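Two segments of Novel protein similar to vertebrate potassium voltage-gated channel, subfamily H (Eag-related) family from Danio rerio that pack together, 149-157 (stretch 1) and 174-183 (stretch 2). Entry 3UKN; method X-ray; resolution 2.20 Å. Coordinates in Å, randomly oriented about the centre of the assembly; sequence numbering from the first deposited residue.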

# COMPACT_ATOMS: atom_id res chain seq x y z
N SER B 149 19.88 9.80 5.78
CA SER B 149 19.87 8.78 6.83
C SER B 149 18.78 7.73 6.65
O SER B 149 17.88 7.59 7.47
CB SER B 149 19.76 9.41 8.22
OG SER B 149 21.05 9.73 8.72
N LEU B 150 18.89 6.96 5.56
CA LEU B 150 17.80 6.13 5.10
C LEU B 150 17.70 4.77 5.79
O LEU B 150 16.68 4.10 5.65
CB LEU B 150 17.90 5.94 3.59
CG LEU B 150 17.85 7.24 2.77
CD1 LEU B 150 17.96 6.95 1.28
CD2 LEU B 150 16.56 7.99 3.06
N THR B 151 18.73 4.37 6.52
CA THR B 151 18.77 2.99 6.99
C THR B 151 18.65 2.80 8.50
O THR B 151 18.92 1.71 9.00
CB THR B 151 20.04 2.24 6.51
OG1 THR B 151 21.18 2.67 7.26
CG2 THR B 151 20.28 2.46 5.02
N LYS B 152 18.24 3.84 9.23
CA LYS B 152 18.13 3.69 10.68
C LYS B 152 17.18 2.53 11.04
O LYS B 152 17.65 1.43 11.31
CB LYS B 152 17.77 5.01 11.36
CG LYS B 152 18.45 6.22 10.74
CD LYS B 152 19.79 6.57 11.39
CE LYS B 152 20.84 5.50 11.15
NZ LYS B 152 22.21 5.99 11.50
N GLU B 153 15.87 2.74 11.03
CA GLU B 153 15.25 4.00 10.67
C GLU B 153 13.82 4.02 11.16
O GLU B 153 13.25 2.98 11.51
CB GLU B 153 15.29 4.19 9.15
N GLN B 154 13.24 5.21 11.20
CA GLN B 154 11.84 5.35 11.49
C GLN B 154 11.28 6.49 10.65
O GLN B 154 10.95 6.31 9.47
CB GLN B 154 11.62 5.62 12.98
N VAL B 155 11.19 7.66 11.26
CA VAL B 155 10.61 8.82 10.60
C VAL B 155 11.67 9.84 10.20
O VAL B 155 12.50 10.24 11.02
CB VAL B 155 9.58 9.52 11.51
CG1 VAL B 155 9.14 10.84 10.90
CG2 VAL B 155 8.37 8.61 11.78
N ILE B 156 11.61 10.26 8.94
CA ILE B 156 12.43 11.36 8.44
C ILE B 156 11.51 12.52 8.08
O ILE B 156 10.76 12.43 7.11
CB ILE B 156 13.24 10.97 7.18
CG1 ILE B 156 14.39 10.03 7.54
CG2 ILE B 156 13.79 12.22 6.49
CD1 ILE B 156 15.11 9.46 6.31
N LYS B 157 11.56 13.59 8.87
CA LYS B 157 10.69 14.72 8.62
C LYS B 157 11.29 15.64 7.56
O LYS B 157 12.45 16.04 7.64
CB LYS B 157 10.40 15.47 9.92
N SER B 174 10.32 2.99 -2.25
CA SER B 174 9.85 3.30 -0.91
C SER B 174 10.98 3.03 0.05
O SER B 174 11.79 2.13 -0.18
CB SER B 174 8.67 2.41 -0.53
OG SER B 174 9.07 1.05 -0.49
N LEU B 175 11.02 3.79 1.13
CA LEU B 175 12.03 3.56 2.17
C LEU B 175 11.85 2.18 2.77
O LEU B 175 12.81 1.50 3.12
CB LEU B 175 11.93 4.63 3.26
CG LEU B 175 12.19 6.04 2.75
CD1 LEU B 175 12.45 7.00 3.92
CD2 LEU B 175 13.37 6.01 1.73
N LYS B 176 10.59 1.76 2.89
CA LYS B 176 10.29 0.44 3.43
C LYS B 176 10.93 -0.64 2.55
O LYS B 176 11.63 -1.51 3.05
CB LYS B 176 8.78 0.25 3.49
CG LYS B 176 8.30 -0.99 4.24
CD LYS B 176 6.77 -1.05 4.19
CE LYS B 176 6.23 -2.47 4.19
NZ LYS B 176 6.42 -3.14 5.51
N GLY B 177 10.71 -0.57 1.24
CA GLY B 177 11.18 -1.61 0.34
C GLY B 177 12.69 -1.57 0.27
O GLY B 177 13.38 -2.59 0.33
N LEU B 178 13.21 -0.36 0.15
CA LEU B 178 14.63 -0.12 0.13
C LEU B 178 15.29 -0.66 1.38
O LEU B 178 16.36 -1.26 1.30
CB LEU B 178 14.89 1.38 0.01
CG LEU B 178 16.34 1.81 0.12
CD1 LEU B 178 17.09 1.52 -1.18
CD2 LEU B 178 16.34 3.30 0.40
N ARG B 179 14.67 -0.47 2.53
CA ARG B 179 15.32 -0.89 3.77
C ARG B 179 15.32 -2.39 3.87
O ARG B 179 16.25 -2.99 4.41
CB ARG B 179 14.67 -0.27 5.02
CG ARG B 179 14.96 1.24 5.19
CD ARG B 179 13.99 1.86 6.18
NE ARG B 179 14.19 3.30 6.35
CZ ARG B 179 13.25 4.13 6.82
NH1 ARG B 179 12.04 3.66 7.13
NH2 ARG B 179 13.51 5.42 6.96
N GLU B 180 14.27 -3.00 3.34
CA GLU B 180 14.13 -4.45 3.35
C GLU B 180 15.25 -5.05 2.49
O GLU B 180 15.95 -5.96 2.90
CB GLU B 180 12.75 -4.84 2.83
CG GLU B 180 12.51 -6.33 2.70
CD GLU B 180 11.06 -6.66 2.36
OE1 GLU B 180 10.75 -7.86 2.16
OE2 GLU B 180 10.24 -5.73 2.29
N VAL B 181 15.43 -4.50 1.30
CA VAL B 181 16.52 -4.95 0.42
C VAL B 181 17.93 -4.78 1.02
O VAL B 181 18.72 -5.73 1.02
CB VAL B 181 16.44 -4.31 -0.96
CG1 VAL B 181 17.62 -4.76 -1.81
CG2 VAL B 181 15.14 -4.71 -1.63
N LEU B 182 18.24 -3.60 1.55
CA LEU B 182 19.56 -3.37 2.16
C LEU B 182 19.86 -4.38 3.28
O LEU B 182 20.99 -4.83 3.43
CB LEU B 182 19.69 -1.94 2.68
CG LEU B 182 19.59 -0.83 1.63
CD1 LEU B 182 19.67 0.53 2.29
CD2 LEU B 182 20.66 -0.97 0.54
N ARG B 183 18.83 -4.73 4.04
CA ARG B 183 18.97 -5.69 5.13
C ARG B 183 19.41 -7.09 4.64
O ARG B 183 19.94 -7.89 5.40
CB ARG B 183 17.64 -5.78 5.89
CG ARG B 183 17.68 -6.53 7.19
CD ARG B 183 16.27 -6.62 7.76
NE ARG B 183 15.30 -6.81 6.69
CZ ARG B 183 15.10 -7.97 6.06
NH1 ARG B 183 15.81 -9.05 6.40
NH2 ARG B 183 14.20 -8.05 5.09

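Stretch 2 is helical from Leu-175 onward, and the irregular stretch 1 lies against one side of it. Leu-175, Leu-178, Arg-179 and Leu-182 form that side. Successive members are three, one and three residues apart, and all four CA-to-CB bonds point toward stretch 1.

Arg-179 is the centre of the contact and has the largest covered area. Its chi1 is m, at -73°, and chi2 and chi3 are both t. The side chain is therefore extended beyond its first bend, and the guanidinium reaches the loop backbone. There Arg-179 NE donates a hydrogen bond to Leu-150 O, at 2.7 Å. The N-H...O angle of 171° is almost straight. The carbonyl oxygen lies near the guanidinium plane, as expected for an acceptor of an NE hydrogen. Glu-153 CB lies over one face of the group, 3.1 Å from Arg-179 NH2. That is a close approach, but not a hydrogen bond. NH2 is buried by the contact and has no polar partner in the model. The Glu-153 side chain is not modelled beyond CB and the residue is poorly ordered, so its carboxylate cannot be placed. A cis peptide bond precedes Glu-153.

The leucines add apolar packing. Leu-150 is m, t, which sets Leu-150 CD2 4.0 Å from Leu-175 CD2 and Leu-150 CD1 4.1 Å from Leu-178 CD2. Leu-175, also m, t, places Leu-175 CD1 4.3 Å from Ile-156 CD1. Leu-178 is t, p; this turns its CD2 to Leu-150 CD1, while Leu-178 CD1 stays 6.0 Å from Leu-150 CD1. Leu-182 returns to m, t, which brings Leu-182 CD1 within 3.4 Å of Thr-151 CG2, a tight approach.

Ser-174 caps the helix. With chi1 p, Ser-174 OG accepts from Gly-177 N at 2.9 Å. An ideal CB on Gly-177 would clash with that OG.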